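Local coordinates for protein adenylate kinase (Desulfovibrio gigas, PDB 2XB4) that probably catalyses the reversible transfer of the terminal phosphate between ATP and AMP, and carries a bound zinc ion, at residues N9-G14 with I110-P115. Residues are numbered along the deposited sequence; the frame is centred on the assembly and turned at random.
Sequences NGSGKG and IEILLP. With SRT (S,R meso-tartaric acid), chain C.
Ile112 and Leu114, alternate residues at the end of strand 108-113 and just beyond it, pack against segment 9-14, part of the phosphate-binding loop (P-loop), and the segments meet by van der Waals contact of these two side chains with the loop and the start of its helix. The two branches of Ile112 share the work: CG2 meets CB of Ser11 at 3.7 Å, while CD1, at the end of the other branch, reaches CA of Lys13 at 3.6 Å, where the helix begins. The CD2 of Leu114 fits against the peptide between Gly10 and Ser11, 3.4 Å from Gly10 O and 3.8 Å from Ser11 CA. Ser11 OG sits between its own backbone N and carbonyl carbon (chi1 65°) and hydrogen-bonds to the carbonyl of Pro8, which fastens the side chain to the loop's own backbone. Above this base, backbone N-H groups grip a meso-tartrate: Gly10 N donates to O2 at 3.0 Å and Lys13 N to O3 at 3.1 Å, with weaker bonds from Ser11 and Gly12. The tartrate thus occupies the predicted ATP site, consistent with the anion-binding role of a P-loop. A bend at chi3 (48°) brings Lys13 CE to 3.6 Å from tartrate O41; NZ, beyond it, forms a salt bridge with Asp83. In the parallel sheet of the CORE domain, strand 108-113 runs between strands 2-6 and 201-206; the first leads into the loop, helix 13-24 leaves it, and Leu114 also touches Ala119 of helix 116-124.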
loop_
_atom_site.group_PDB
_atom_site.type_symbol
_atom_site.label_atom_id
_atom_site.label_comp_id
_atom_site.label_asym_id
_atom_site.label_seq_id
_atom_site.Cartn_x
_atom_site.Cartn_y
_atom_site.Cartn_z
ATOM N N ASN A 9 -1.078 8.465 -19.716
ATOM C CA ASN A 9 -0.925 7.380 -18.746
ATOM C C ASN A 9 -1.729 6.154 -19.172
ATOM O O ASN A 9 -2.856 6.315 -19.663
ATOM C CB ASN A 9 -1.392 7.865 -17.357
ATOM C CG ASN A 9 -0.352 8.866 -16.699
ATOM O OD1 ASN A 9 0.830 9.013 -17.120
ATOM N ND2 ASN A 9 -0.777 9.491 -15.682
ATOM N N GLY A 10 -1.187 4.939 -19.051
ATOM C CA GLY A 10 -1.926 3.737 -19.489
ATOM C C GLY A 10 -1.469 3.246 -20.881
ATOM O O GLY A 10 -1.923 2.187 -21.365
ATOM N N SER A 11 -0.568 3.960 -21.537
ATOM C CA SER A 11 -0.144 3.619 -22.942
ATOM C C SER A 11 1.213 2.891 -23.031
ATOM O O SER A 11 1.680 2.606 -24.143
ATOM C CB SER A 11 -0.044 4.870 -23.855
ATOM O OG SER A 11 0.988 5.763 -23.442
ATOM N N GLY A 12 1.890 2.627 -21.903
ATOM C CA GLY A 12 3.202 1.896 -21.972
ATOM C C GLY A 12 4.338 2.780 -22.504
ATOM O O GLY A 12 5.354 2.282 -22.977
ATOM N N LYS A 13 4.151 4.102 -22.395
ATOM C CA LYS A 13 5.037 5.104 -22.992
ATOM C C LYS A 13 6.536 4.984 -22.470
ATOM O O LYS A 13 7.481 5.184 -23.250
ATOM C CB LYS A 13 4.496 6.516 -22.659
ATOM C CG LYS A 13 5.332 7.559 -23.302
ATOM C CD LYS A 13 4.773 8.924 -23.237
ATOM C CE LYS A 13 4.312 9.264 -21.828
ATOM N NZ LYS A 13 5.349 9.923 -21.050
ATOM N N GLY A 14 6.723 4.748 -21.156
ATOM C CA GLY A 14 8.091 4.651 -20.563
ATOM C C GLY A 14 8.825 3.436 -21.111
ATOM O O GLY A 14 10.019 3.488 -21.483
ATOM N N ILE A 110 7.169 10.867 -31.806
ATOM C CA ILE A 110 6.385 9.612 -31.658
ATOM C C ILE A 110 5.108 9.872 -30.832
ATOM O O ILE A 110 5.170 10.456 -29.745
ATOM C CB ILE A 110 7.219 8.579 -30.921
ATOM C CG1 ILE A 110 8.423 8.156 -31.808
ATOM C CG2 ILE A 110 6.378 7.274 -30.548
ATOM C CD1 ILE A 110 9.489 7.302 -31.039
ATOM N N GLU A 111 3.967 9.381 -31.294
ATOM C CA GLU A 111 2.761 9.502 -30.495
ATOM C C GLU A 111 2.200 8.106 -30.327
ATOM O O GLU A 111 1.962 7.408 -31.326
ATOM C CB GLU A 111 1.731 10.430 -31.169
ATOM C CG GLU A 111 0.425 10.530 -30.377
ATOM C CD GLU A 111 -0.811 11.001 -31.219
ATOM O OE1 GLU A 111 -0.695 11.467 -32.390
ATOM O OE2 GLU A 111 -1.918 10.863 -30.673
ATOM N N ILE A 112 1.964 7.698 -29.077
ATOM C CA ILE A 112 1.277 6.435 -28.819
ATOM C C ILE A 112 -0.232 6.738 -28.666
ATOM O O ILE A 112 -0.619 7.536 -27.810
ATOM C CB ILE A 112 1.807 5.750 -27.561
ATOM C CG1 ILE A 112 3.343 5.591 -27.695
ATOM C CG2 ILE A 112 1.048 4.357 -27.398
ATOM C CD1 ILE A 112 3.988 5.153 -26.407
ATOM N N LEU A 113 -1.060 6.071 -29.479
ATOM C CA LEU A 113 -2.505 6.394 -29.645
ATOM C C LEU A 113 -3.228 5.342 -28.868
ATOM O O LEU A 113 -2.954 4.132 -29.080
ATOM C CB LEU A 113 -2.977 6.196 -31.117
ATOM C CG LEU A 113 -2.773 7.447 -31.954
ATOM C CD1 LEU A 113 -1.255 7.682 -32.272
ATOM C CD2 LEU A 113 -3.583 7.320 -33.216
ATOM N N LEU A 114 -4.179 5.773 -28.032
ATOM C CA LEU A 114 -5.038 4.833 -27.317
ATOM C C LEU A 114 -6.343 5.609 -26.982
ATOM O O LEU A 114 -6.253 6.755 -26.548
ATOM C CB LEU A 114 -4.260 4.438 -26.006
ATOM C CG LEU A 114 -4.578 3.182 -25.250
ATOM C CD1 LEU A 114 -4.088 2.077 -26.193
ATOM C CD2 LEU A 114 -3.796 3.109 -24.038
ATOM N N PRO A 115 -7.540 5.006 -27.173
ATOM C CA PRO A 115 -8.674 5.741 -26.652
ATOM C C PRO A 115 -8.618 5.939 -25.136
ATOM O O PRO A 115 -8.143 5.071 -24.398
ATOM C CB PRO A 115 -9.918 4.901 -27.075
ATOM C CG PRO A 115 -9.420 3.924 -28.120
ATOM C CD PRO A 115 -7.940 3.764 -27.875
HETATM O O1 SRT C . 1.084 2.613 -18.784
HETATM O O11 SRT C . 3.344 2.476 -18.782
HETATM C C1 SRT C . 2.246 3.071 -18.620
HETATM C C2 SRT C . 2.152 4.527 -18.464
HETATM O O2 SRT C . 1.329 5.067 -17.447
HETATM C C3 SRT C . 3.119 5.371 -19.215
HETATM O O3 SRT C . 2.176 5.387 -20.319
HETATM C C4 SRT C . 3.238 6.735 -18.681
HETATM O O4 SRT C . 4.098 6.918 -17.805
HETATM O O41 SRT C . 2.489 7.607 -19.137
#